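Local coordinates for ABC transporter substrate-binding protein (Rhizobium radiobacter, PDB 6TFX), which binds the opine mannopinic acid as the solute-binding protein of an ABC import system in Agrobacterium, at residues V241-E246 / L470-E475; Y189-P194 / I486-Y491; P260-N263 / V267-A270. One frame throughout, in Å; residues are numbered along the deposited sequence.

Overall arrangement
Contacts 1 and 2 are neighbours, and contact 3 stands apart from both. The centres of contacts 1 and 2 lie about 16 Å apart, and the two touch through G471 N and Y491 O, 2.8 Å apart, a probable hydrogen bond between short strands 470-471 and 491-492. Both lie away from the mannopinic acid pocket and the cysteine magnesium site. Contact 3 is on the opposite side of the chain's centre, about 43 Å from contact 1 and 52 Å from contact 2, centre to centre. Strand 240-255 precedes the loop and helix of contact 3. There the R268 side chain is about 7 Å from a bound magnesium ion, whose site includes C418 and C453.

Contact 1: V241-E246 / L470-E475; sequences VVDTIE and LGWGFE
D243 OD2 is gripped by two groups. W472 NE1 donates a hydrogen bond to it, and R466 NE, on strand 454-467, forms a salt bridge with it. The W472 bond is 3.0 Å from NE1 to OD2, with an N-H...O angle of 148°. OD2 lies almost exactly in the plane of the indole, at its edge. Relative to the carboxylate, NE1 comes from above, 45° out of its plane. OD2 also sits 3.5 Å from W472 CZ2, so it borders the pyrrole and benzene parts of the ring edge together. D243 CG is anti to its own carbonyl carbon (chi1 -72°), and the carboxylate reaches off the strand to the indole. The salt bridge to R466 would tend to keep the carboxylate ionised, and OD2 serves both the arginine and the indole. W472 is buried and also touches R466, V221 and P484. D243 and W464 share backbone hydrogen bonding, as do V241 with R466 and I245 with G462. The bond thus ties the loop after strand 470-471 to the antiparallel pair 240-255 and 454-467, part of the mixed sheet of this periplasmic solute-binding fold.

Contact 2: Y189-P194 / I486-Y491; sequences YFRGKP and ITEQTY
The Y189 ring and the E488 carboxylate meet with their planes 52° apart. E488 OE1 comes within 3.3 Å of Y189 CE2 on an oblique line. G192 O lies in the plane of the Y189 ring, at its edge. The R191 guanidinium has F190 CE2 over one face and Y189 OH in plane at its edge. R191 NE donates to that hydroxyl, NE to OH being 3.2 Å. The R191 chain is extended from CG to NE, and its CD lies 3.4 Å from E488 OE2. The opposite charges come near without touching, with R191 NE 4.6 Å from E488 OE2. The salt bridge of this arginine goes instead from NH2 to D55, and NH2 also bonds A54 O.

Both segments are loops built on type I beta turns, Y189 to G192 and T487 to T490. The second holds an ST turn, in which T487 OG1 accepts from Q489 N at 2.9 Å. Q489 NE2 donates to the same oxygen. E488 is the second residue of its turn. Its CG stands between the backbone N and the carbonyl carbon (chi1 77°), and a bend at chi2 (-75°) brings the carboxylate between Y189 and R191. At the base of this side chain P194 packs close, its CA 3.7 Å from E488 CA.

Two waters complete the joint. One donates to E488 OE1 and is 2.7 Å from Y189 OH, linking the carboxylate to the phenol. The other donates to K193 O and to E488 O, 2.7 Å from the latter. Backbone hydrogen bonding between E488 and K195 continues the join just past P194, whose ring also touches F170 of strand 170-176.

Contact 3: P260-N263 / V267-A270; sequences PPFN and VRQA
The loop that leads into helix 265-272 folds back on the helix, setting P261 and F262 against V267 and R268. A cis peptide bond precedes P261. The apolar half of the contact is made by V267, whose two methyl groups do different work. CG1, anti to the backbone N (chi1 -180°), meets the F262 ring obliquely at 3.7 Å from CE1. CG2, anti to the carbonyl carbon, lies 3.5 Å from P261 O. The F262 and V267 side chains cross at about a right angle. R268 CG comes to the edge of the same ring, near its plane, 4.3 Å from CD1. F358 of strand 358-365 touches both F262 and V267, and I255 touches F262 and R268, so the F262 side chain packs against V267 of the helix and against residues of strands 240-255 and 358-365.

The polar half belongs to R268. Its chain bends at chi3, and the guanidinium turns back to the loop. NH1 donates to F262 O, 2.8 Å away, and the N-H...O angle is 160°. The oxygen lies in the guanidinium plane, while the donor is tilted 21° from the plane of the carbonyl. NH1 has a second acceptor in a water, 3.1 Å away, which in turn donates to N263 O. R268 NH2 donates to N451 O, outside both segments.

NH1 and NH2 of R268 thus reach main-chain oxygens of two separate parts of the chain, F262 and N451, and NH1 also a water; this should limit rotation of the guanidinium. The R268 side chain is about 7 Å from the bound magnesium ion and about 5 Å from the side chain of C453, a residue of the magnesium site. If its guanidinium is the near part, its positive charge might favour the thiolate form of C453.

Contact 1: V241-E246 / L470-E475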
ATOM      1  N   VAL A 241       1.519  22.589   9.390  1.00 25.51           N
ATOM      2  CA  VAL A 241       2.721  21.821   9.100  1.00 24.76           C
ATOM      3  C   VAL A 241       2.276  20.800   8.067  1.00 28.99           C
ATOM      4  O   VAL A 241       1.247  20.143   8.259  1.00 27.25           O
ATOM      5  CB  VAL A 241       3.312  21.114  10.357  1.00 28.81           C
ATOM      6  CG1 VAL A 241       4.460  20.172   9.983  1.00 28.63           C
ATOM      7  CG2 VAL A 241       3.772  22.134  11.397  1.00 29.02           C
ATOM      8  N   VAL A 242       3.035  20.675   6.970  1.00 26.52           N
ATOM      9  CA  VAL A 242       2.722  19.666   5.974  1.00 26.50           C
ATOM     10  C   VAL A 242       3.773  18.565   6.091  1.00 27.77           C
ATOM     11  O   VAL A 242       4.976  18.848   6.052  1.00 28.79           O
ATOM     12  CB  VAL A 242       2.569  20.197   4.525  1.00 31.93           C
ATOM     13  CG1 VAL A 242       2.324  19.044   3.548  1.00 31.35           C
ATOM     14  CG2 VAL A 242       1.432  21.208   4.429  1.00 32.75           C
ATOM     15  N   ASP A 243       3.314  17.327   6.288  1.00 20.31           N
ATOM     16  CA  ASP A 243       4.197  16.169   6.358  1.00 18.97           C
ATOM     17  C   ASP A 243       4.154  15.470   5.006  1.00 21.02           C
ATOM     18  O   ASP A 243       3.059  15.205   4.502  1.00 20.73           O
ATOM     19  CB  ASP A 243       3.726  15.186   7.446  1.00 20.99           C
ATOM     20  CG  ASP A 243       3.962  15.694   8.861  1.00 30.16           C
ATOM     21  OD1 ASP A 243       5.103  16.164   9.151  1.00 33.56           O
ATOM     22  OD2 ASP A 243       3.017  15.640   9.670  1.00 31.85           O
ATOM     23  N   THR A 244       5.339  15.190   4.414  1.00 17.41           N
ATOM     24  CA  THR A 244       5.437  14.412   3.166  1.00 16.86           C
ATOM     25  C   THR A 244       5.993  13.091   3.651  1.00 23.29           C
ATOM     26  O   THR A 244       7.058  13.071   4.286  1.00 26.38           O
ATOM     27  CB  THR A 244       6.262  15.127   2.088  1.00 22.68           C
ATOM     28  OG1 THR A 244       7.575  15.363   2.591  1.00 25.94           O
ATOM     29  CG2 THR A 244       5.602  16.431   1.630  1.00 22.83           C
ATOM     30  N   ILE A 245       5.237  12.001   3.437  1.00 17.54           N
ATOM     31  CA  ILE A 245       5.476  10.697   4.064  1.00 16.72           C
ATOM     32  C   ILE A 245       5.951   9.636   3.096  1.00 19.79           C
ATOM     33  O   ILE A 245       5.291   9.371   2.082  1.00 19.78           O
ATOM     34  CB  ILE A 245       4.181  10.224   4.818  1.00 19.65           C
ATOM     35  CG1 ILE A 245       3.495  11.389   5.591  1.00 20.69           C
ATOM     36  CG2 ILE A 245       4.452   9.009   5.737  1.00 20.81           C
ATOM     37  CD1 ILE A 245       2.142  11.083   6.219  1.00 27.34           C
ATOM     38  N   GLU A 246       7.074   8.998   3.434  1.00 16.36           N
ATOM     39  CA  GLU A 246       7.547   7.851   2.664  1.00 17.05           C
ATOM     40  C   GLU A 246       6.706   6.613   3.060  1.00 19.62           C
ATOM     41  O   GLU A 246       6.106   6.589   4.138  1.00 18.87           O
ATOM     42  CB  GLU A 246       9.013   7.578   3.004  1.00 19.05           C
ATOM     43  CG  GLU A 246       9.946   8.618   2.412  1.00 25.26           C
ATOM     44  CD  GLU A 246      11.395   8.520   2.846  1.00 50.31           C
ATOM     45  OE1 GLU A 246      11.889   7.388   3.058  1.00 55.49           O
ATOM     46  OE2 GLU A 246      12.043   9.585   2.955  1.00 41.91           O
ATOM     47  N   LEU A 470      -0.292  19.772  17.252  1.00 21.21           N
ATOM     48  CA  LEU A 470      -0.291  18.311  17.343  1.00 20.81           C
ATOM     49  C   LEU A 470       1.150  17.824  17.257  1.00 24.40           C
ATOM     50  O   LEU A 470       1.879  18.273  16.386  1.00 25.34           O
ATOM     51  CB  LEU A 470      -1.115  17.728  16.172  1.00 20.31           C
ATOM     52  CG  LEU A 470      -1.122  16.176  16.030  1.00 23.71           C
ATOM     53  CD1 LEU A 470      -1.696  15.492  17.274  1.00 22.68           C
ATOM     54  CD2 LEU A 470      -1.923  15.762  14.841  1.00 24.89           C
ATOM     55  N   GLY A 471       1.549  16.940  18.173  1.00 19.12           N
ATOM     56  CA  GLY A 471       2.871  16.329  18.163  1.00 18.93           C
ATOM     57  C   GLY A 471       2.749  14.832  17.936  1.00 20.23           C
ATOM     58  O   GLY A 471       1.920  14.169  18.582  1.00 17.68           O
ATOM     59  N   TRP A 472       3.533  14.270  16.993  1.00 18.38           N
ATOM     60  CA  TRP A 472       3.447  12.833  16.751  1.00 19.01           C
ATOM     61  C   TRP A 472       4.114  12.007  17.856  1.00 19.96           C
ATOM     62  O   TRP A 472       3.728  10.860  18.073  1.00 21.28           O
ATOM     63  CB  TRP A 472       4.094  12.446  15.414  1.00 19.71           C
ATOM     64  CG  TRP A 472       3.508  13.107  14.198  1.00 20.85           C
ATOM     65  CD1 TRP A 472       4.182  13.845  13.272  1.00 23.69           C
ATOM     66  CD2 TRP A 472       2.151  13.016  13.733  1.00 21.34           C
ATOM     67  NE1 TRP A 472       3.325  14.251  12.271  1.00 23.13           N
ATOM     68  CE2 TRP A 472       2.073  13.747  12.522  1.00 24.56           C
ATOM     69  CE3 TRP A 472       0.990  12.381  14.215  1.00 22.62           C
ATOM     70  CZ2 TRP A 472       0.874  13.883  11.803  1.00 23.78           C
ATOM     71  CZ3 TRP A 472      -0.204  12.541  13.515  1.00 23.86           C
ATOM     72  CH2 TRP A 472      -0.252  13.292  12.329  1.00 24.02           C
ATOM     73  N   GLY A 473       5.126  12.581  18.508  1.00 20.19           N
ATOM     74  CA  GLY A 473       5.929  11.887  19.510  1.00 19.99           C
ATOM     75  C   GLY A 473       7.214  11.324  18.921  1.00 21.62           C
ATOM     76  O   GLY A 473       8.041  10.727  19.624  1.00 20.68           O
ATOM     77  N   PHE A 474       7.400  11.545  17.627  1.00 16.50           N
ATOM     78  CA  PHE A 474       8.571  11.047  16.881  1.00 16.14           C
ATOM     79  C   PHE A 474       8.584  11.782  15.533  1.00 20.35           C
ATOM     80  O   PHE A 474       7.613  12.446  15.177  1.00 19.91           O
ATOM     81  CB  PHE A 474       8.449   9.527  16.626  1.00 16.71           C
ATOM     82  CG  PHE A 474       7.089   9.079  16.144  1.00 16.88           C
ATOM     83  CD1 PHE A 474       6.742   9.163  14.798  1.00 19.19           C
ATOM     84  CD2 PHE A 474       6.134   8.611  17.045  1.00 17.39           C
ATOM     85  CE1 PHE A 474       5.462   8.787  14.359  1.00 17.30           C
ATOM     86  CE2 PHE A 474       4.854   8.247  16.608  1.00 19.42           C
ATOM     87  CZ  PHE A 474       4.533   8.333  15.269  1.00 18.42           C
ATOM     88  N   GLU A 475       9.646  11.617  14.776  1.00 18.91           N
ATOM     89  CA  GLU A 475       9.726  12.240  13.462  1.00 18.82           C
ATOM     90  C   GLU A 475       8.950  11.356  12.463  1.00 20.44           C
ATOM     91  O   GLU A 475       9.247  10.163  12.314  1.00 19.16           O
ATOM     92  CB  GLU A 475      11.192  12.361  13.051  1.00 21.26           C
ATOM     93  CG  GLU A 475      11.374  12.869  11.636  1.00 29.54           C
ATOM     94  CD  GLU A 475      12.786  12.685  11.117  1.00 46.01           C
ATOM     95  OE1 GLU A 475      13.486  11.740  11.552  1.00 39.99           O
ATOM     96  OE2 GLU A 475      13.184  13.486  10.248  1.00 35.89           O
TER

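Contact 2: Y189-P194 / I486-Y491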
ATOM      1  N   TYR A 189      -3.506  -0.747  26.741  1.00 20.46           N
ATOM      2  CA  TYR A 189      -2.417  -0.906  25.770  1.00 19.02           C
ATOM      3  C   TYR A 189      -1.109  -1.179  26.514  1.00 22.38           C
ATOM      4  O   TYR A 189      -0.803  -0.491  27.486  1.00 23.05           O
ATOM      5  CB  TYR A 189      -2.311   0.309  24.841  1.00 18.81           C
ATOM      6  CG  TYR A 189      -1.264   0.102  23.772  1.00 19.89           C
ATOM      7  CD1 TYR A 189      -1.337  -0.981  22.893  1.00 21.34           C
ATOM      8  CD2 TYR A 189      -0.188   0.976  23.645  1.00 20.04           C
ATOM      9  CE1 TYR A 189      -0.375  -1.180  21.905  1.00 18.88           C
ATOM     10  CE2 TYR A 189       0.790   0.775  22.670  1.00 20.73           C
ATOM     11  CZ  TYR A 189       0.686  -0.299  21.798  1.00 21.52           C
ATOM     12  OH  TYR A 189       1.673  -0.506  20.872  1.00 21.06           O
ATOM     13  N   PHE A 190      -0.382  -2.230  26.111  1.00 22.28           N
ATOM     14  CA  PHE A 190       0.790  -2.692  26.840  1.00 22.08           C
ATOM     15  C   PHE A 190       1.931  -1.662  27.002  1.00 25.05           C
ATOM     16  O   PHE A 190       2.712  -1.796  27.943  1.00 25.29           O
ATOM     17  CB  PHE A 190       1.315  -3.998  26.266  1.00 23.90           C
ATOM     18  CG  PHE A 190       2.037  -3.907  24.949  1.00 22.88           C
ATOM     19  CD1 PHE A 190       1.340  -3.989  23.753  1.00 24.22           C
ATOM     20  CD2 PHE A 190       3.422  -3.828  24.903  1.00 24.46           C
ATOM     21  CE1 PHE A 190       2.017  -3.965  22.527  1.00 24.69           C
ATOM     22  CE2 PHE A 190       4.095  -3.798  23.674  1.00 26.11           C
ATOM     23  CZ  PHE A 190       3.390  -3.866  22.503  1.00 23.46           C
ATOM     24  N   ARG A 191       2.024  -0.640  26.118  1.00 21.59           N
ATOM     25  CA  ARG A 191       3.105   0.365  26.234  1.00 21.51           C
ATOM     26  C   ARG A 191       2.662   1.537  27.087  1.00 26.55           C
ATOM     27  O   ARG A 191       3.454   2.448  27.331  1.00 29.11           O
ATOM     28  CB  ARG A 191       3.553   0.878  24.858  1.00 21.39           C
ATOM     29  CG  ARG A 191       4.051  -0.202  23.916  1.00 22.79           C
ATOM     30  CD  ARG A 191       4.530   0.396  22.598  1.00 24.16           C
ATOM     31  NE  ARG A 191       4.791  -0.639  21.594  1.00 24.43           N
ATOM     32  CZ  ARG A 191       5.966  -1.240  21.425  1.00 35.76           C
ATOM     33  NH1 ARG A 191       7.015  -0.890  22.171  1.00 25.95           N
ATOM     34  NH2 ARG A 191       6.109  -2.176  20.502  1.00 26.24           N
ATOM     35  N   GLY A 192       1.408   1.508  27.525  1.00 22.99           N
ATOM     36  CA  GLY A 192       0.818   2.569  28.334  1.00 23.02           C
ATOM     37  C   GLY A 192      -0.423   3.122  27.670  1.00 25.97           C
ATOM     38  O   GLY A 192      -0.567   3.067  26.438  1.00 23.98           O
ATOM     39  N   LYS A 193      -1.327   3.656  28.479  1.00 24.75           N
ATOM     40  CA  LYS A 193      -2.574   4.212  27.968  1.00 24.41           C
ATOM     41  C   LYS A 193      -2.288   5.426  27.039  1.00 24.31           C
ATOM     42  O   LYS A 193      -1.533   6.332  27.419  1.00 21.40           O
ATOM     43  CB  LYS A 193      -3.475   4.655  29.144  1.00 27.91           C
ATOM     44  CG  LYS A 193      -4.864   5.118  28.707  1.00 46.39           C
ATOM     45  CD  LYS A 193      -5.687   5.663  29.869  1.00 57.76           C
ATOM     46  CE  LYS A 193      -7.125   5.865  29.456  1.00 70.40           C
ATOM     47  NZ  LYS A 193      -7.986   6.251  30.603  1.00 79.93           N
ATOM     48  N   PRO A 194      -2.888   5.474  25.834  1.00 21.28           N
ATOM     49  CA  PRO A 194      -2.658   6.628  24.960  1.00 19.77           C
ATOM     50  C   PRO A 194      -2.973   7.972  25.601  1.00 22.72           C
ATOM     51  O   PRO A 194      -3.857   8.085  26.463  1.00 22.07           O
ATOM     52  CB  PRO A 194      -3.581   6.355  23.766  1.00 21.10           C
ATOM     53  CG  PRO A 194      -3.634   4.858  23.704  1.00 25.32           C
ATOM     54  CD  PRO A 194      -3.707   4.447  25.142  1.00 22.18           C
ATOM     55  N   ILE A 486      -0.770   7.163  14.274  1.00 16.77           N
ATOM     56  CA  ILE A 486      -1.210   7.685  15.567  1.00 16.48           C
ATOM     57  C   ILE A 486      -0.964   6.556  16.569  1.00 18.52           C
ATOM     58  O   ILE A 486      -1.349   5.407  16.337  1.00 18.23           O
ATOM     59  CB  ILE A 486      -2.683   8.170  15.538  1.00 19.55           C
ATOM     60  CG1 ILE A 486      -2.831   9.280  14.461  1.00 20.94           C
ATOM     61  CG2 ILE A 486      -3.103   8.680  16.921  1.00 20.66           C
ATOM     62  CD1 ILE A 486      -4.217   9.567  14.110  1.00 30.66           C
ATOM     63  N   THR A 487      -0.245   6.881  17.647  1.00 16.70           N
ATOM     64  CA  THR A 487       0.128   5.889  18.647  1.00 15.95           C
ATOM     65  C   THR A 487      -0.259   6.385  20.036  1.00 17.77           C
ATOM     66  O   THR A 487      -0.884   7.451  20.187  1.00 18.36           O
ATOM     67  CB  THR A 487       1.659   5.616  18.628  1.00 19.94           C
ATOM     68  OG1 THR A 487       2.326   6.738  19.188  1.00 18.38           O
ATOM     69  CG2 THR A 487       2.218   5.287  17.224  1.00 17.57           C
ATOM     70  N   GLU A 488       0.173   5.641  21.066  1.00 16.15           N
ATOM     71  CA  GLU A 488      -0.045   6.054  22.461  1.00 16.59           C
ATOM     72  C   GLU A 488       0.792   7.328  22.783  1.00 20.01           C
ATOM     73  O   GLU A 488       0.577   7.960  23.817  1.00 20.62           O
ATOM     74  CB  GLU A 488       0.299   4.895  23.433  1.00 17.99           C
ATOM     75  CG  GLU A 488       1.787   4.637  23.679  1.00 20.71           C
ATOM     76  CD  GLU A 488       2.563   3.950  22.573  1.00 26.09           C
ATOM     77  OE1 GLU A 488       1.976   3.647  21.510  1.00 24.09           O
ATOM     78  OE2 GLU A 488       3.767   3.694  22.783  1.00 24.93           O
ATOM     79  N   GLN A 489       1.771   7.667  21.921  1.00 17.38           N
ATOM     80  CA  GLN A 489       2.661   8.823  22.139  1.00 18.26           C
ATOM     81  C   GLN A 489       2.082  10.135  21.572  1.00 19.41           C
ATOM     82  O   GLN A 489       2.540  11.209  21.935  1.00 20.05           O
ATOM     83  CB  GLN A 489       4.035   8.582  21.476  1.00 19.75           C
ATOM     84  CG  GLN A 489       4.720   7.244  21.766  1.00 27.37           C
ATOM     85  CD  GLN A 489       5.591   6.816  20.585  1.00 42.27           C
ATOM     86  OE1 GLN A 489       6.789   7.122  20.542  1.00 39.00           O
ATOM     87  NE2 GLN A 489       5.020   6.111  19.584  1.00 23.66           N
ATOM     88  N   THR A 490       1.152  10.043  20.609  1.00 16.35           N
ATOM     89  CA  THR A 490       0.577  11.223  19.948  1.00 16.60           C
ATOM     90  C   THR A 490      -0.084  12.143  20.982  1.00 20.75           C
ATOM     91  O   THR A 490      -0.813  11.681  21.858  1.00 20.91           O
ATOM     92  CB  THR A 490      -0.437  10.796  18.906  1.00 18.92           C
ATOM     93  OG1 THR A 490       0.145   9.739  18.141  1.00 19.79           O
ATOM     94  CG2 THR A 490      -0.854  11.959  17.990  1.00 19.51           C
ATOM     95  N   TYR A 491       0.160  13.442  20.869  1.00 18.31           N
ATOM     96  CA  TYR A 491      -0.361  14.363  21.874  1.00 18.85           C
ATOM     97  C   TYR A 491      -0.653  15.754  21.302  1.00 21.48           C
ATOM     98  O   TYR A 491      -0.148  16.098  20.239  1.00 19.35           O
ATOM     99  CB  TYR A 491       0.694  14.478  23.014  1.00 20.18           C
ATOM    100  CG  TYR A 491       1.977  15.146  22.566  1.00 19.81           C
ATOM    101  CD1 TYR A 491       2.984  14.417  21.938  1.00 20.76           C
ATOM    102  CD2 TYR A 491       2.173  16.515  22.733  1.00 20.77           C
ATOM    103  CE1 TYR A 491       4.136  15.035  21.461  1.00 21.95           C
ATOM    104  CE2 TYR A 491       3.332  17.142  22.272  1.00 21.26           C
ATOM    105  CZ  TYR A 491       4.314  16.394  21.638  1.00 24.87           C
ATOM    106  OH  TYR A 491       5.473  16.970  21.161  1.00 23.92           O
TER
HETATM  107  O   HOH W   1       2.385   1.780  19.652  1.00 20.94           O
HETATM  108  O   HOH W   2       1.084   7.267  26.420  1.00 33.18           O

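Contact 3: P260-N263 / V267-A270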
ATOM      1  N   PRO A 260      -7.376  -7.481 -27.131  1.00 18.15           N
ATOM      2  CA  PRO A 260      -7.262  -6.548 -28.265  1.00 17.35           C
ATOM      3  C   PRO A 260      -7.861  -5.193 -27.891  1.00 19.97           C
ATOM      4  O   PRO A 260      -8.833  -5.152 -27.118  1.00 18.78           O
ATOM      5  CB  PRO A 260      -8.096  -7.223 -29.356  1.00 20.15           C
ATOM      6  CG  PRO A 260      -8.040  -8.696 -29.016  1.00 23.80           C
ATOM      7  CD  PRO A 260      -8.130  -8.703 -27.507  1.00 19.89           C
ATOM      8  N   PRO A 261      -7.311  -4.074 -28.405  1.00 16.68           N
ATOM      9  CA  PRO A 261      -6.214  -3.976 -29.382  1.00 16.15           C
ATOM     10  C   PRO A 261      -4.828  -3.997 -28.749  1.00 19.73           C
ATOM     11  O   PRO A 261      -3.823  -3.903 -29.454  1.00 19.55           O
ATOM     12  CB  PRO A 261      -6.472  -2.614 -30.040  1.00 18.41           C
ATOM     13  CG  PRO A 261      -7.015  -1.772 -28.891  1.00 21.97           C
ATOM     14  CD  PRO A 261      -7.909  -2.749 -28.131  1.00 18.34           C
ATOM     15  N   PHE A 262      -4.783  -4.091 -27.409  1.00 16.14           N
ATOM     16  CA  PHE A 262      -3.529  -3.997 -26.668  1.00 15.83           C
ATOM     17  C   PHE A 262      -2.705  -5.298 -26.650  1.00 17.57           C
ATOM     18  O   PHE A 262      -1.642  -5.338 -25.999  1.00 17.89           O
ATOM     19  CB  PHE A 262      -3.781  -3.456 -25.265  1.00 17.16           C
ATOM     20  CG  PHE A 262      -4.214  -2.000 -25.302  1.00 17.52           C
ATOM     21  CD1 PHE A 262      -3.273  -0.978 -25.463  1.00 19.10           C
ATOM     22  CD2 PHE A 262      -5.558  -1.655 -25.200  1.00 20.97           C
ATOM     23  CE1 PHE A 262      -3.673   0.368 -25.522  1.00 19.15           C
ATOM     24  CE2 PHE A 262      -5.960  -0.314 -25.276  1.00 23.30           C
ATOM     25  CZ  PHE A 262      -5.015   0.689 -25.435  1.00 21.53           C
ATOM     26  N   ASN A 263      -3.172  -6.339 -27.358  1.00 17.42           N
ATOM     27  CA  ASN A 263      -2.378  -7.551 -27.529  1.00 18.28           C
ATOM     28  C   ASN A 263      -1.322  -7.350 -28.641  1.00 23.84           C
ATOM     29  O   ASN A 263      -0.448  -8.207 -28.808  1.00 25.36           O
ATOM     30  CB  ASN A 263      -3.224  -8.788 -27.748  1.00 17.69           C
ATOM     31  CG  ASN A 263      -4.041  -8.730 -29.003  1.00 24.04           C
ATOM     32  OD1 ASN A 263      -4.425  -7.663 -29.470  1.00 20.27           O
ATOM     33  ND2 ASN A 263      -4.307  -9.896 -29.594  1.00 26.67           N
ATOM     34  N   VAL A 267       0.629  -1.174 -30.423  1.00 14.16           N
ATOM     35  CA  VAL A 267      -0.403  -0.341 -29.788  1.00 15.06           C
ATOM     36  C   VAL A 267       0.058   0.053 -28.389  1.00 17.43           C
ATOM     37  O   VAL A 267      -0.135   1.195 -27.970  1.00 17.19           O
ATOM     38  CB  VAL A 267      -1.792  -1.023 -29.796  1.00 18.30           C
ATOM     39  CG1 VAL A 267      -2.850  -0.136 -29.133  1.00 16.59           C
ATOM     40  CG2 VAL A 267      -2.210  -1.372 -31.227  1.00 18.21           C
ATOM     41  N   ARG A 268       0.680  -0.891 -27.660  1.00 15.46           N
ATOM     42  CA  ARG A 268       1.178  -0.599 -26.301  1.00 13.86           C
ATOM     43  C   ARG A 268       2.328   0.413 -26.401  1.00 15.85           C
ATOM     44  O   ARG A 268       2.392   1.382 -25.632  1.00 15.20           O
ATOM     45  CB  ARG A 268       1.672  -1.888 -25.613  1.00 13.58           C
ATOM     46  CG  ARG A 268       0.555  -2.913 -25.454  1.00 13.89           C
ATOM     47  CD  ARG A 268       0.858  -3.964 -24.391  1.00 15.77           C
ATOM     48  NE  ARG A 268       2.075  -4.740 -24.660  1.00 14.92           N
ATOM     49  CZ  ARG A 268       2.100  -5.874 -25.352  1.00 23.41           C
ATOM     50  NH1 ARG A 268       1.011  -6.297 -25.986  1.00 18.52           N
ATOM     51  NH2 ARG A 268       3.232  -6.556 -25.479  1.00 18.60           N
ATOM     52  N   GLN A 269       3.255   0.197 -27.356  1.00 14.22           N
ATOM     53  CA  GLN A 269       4.364   1.125 -27.563  1.00 14.34           C
ATOM     54  C   GLN A 269       3.835   2.519 -27.910  1.00 16.97           C
ATOM     55  O   GLN A 269       4.328   3.521 -27.381  1.00 16.58           O
ATOM     56  CB  GLN A 269       5.270   0.630 -28.694  1.00 16.11           C
ATOM     57  CG  GLN A 269       6.069  -0.613 -28.303  1.00 15.95           C
ATOM     58  CD  GLN A 269       6.757  -1.229 -29.503  1.00 24.01           C
ATOM     59  OE1 GLN A 269       6.290  -1.127 -30.651  1.00 22.42           O
ATOM     60  NE2 GLN A 269       7.884  -1.898 -29.249  1.00 21.77           N
ATOM     61  N   ALA A 270       2.782   2.574 -28.755  1.00 15.69           N
ATOM     62  CA  ALA A 270       2.188   3.862 -29.114  1.00 15.67           C
ATOM     63  C   ALA A 270       1.702   4.577 -27.843  1.00 17.35           C
ATOM     64  O   ALA A 270       1.947   5.756 -27.683  1.00 16.24           O
ATOM     65  CB  ALA A 270       1.032   3.662 -30.085  1.00 16.93           C
TER
HETATM   66  O   HOH W   3       2.156  -8.837 -27.399  1.00 34.00           O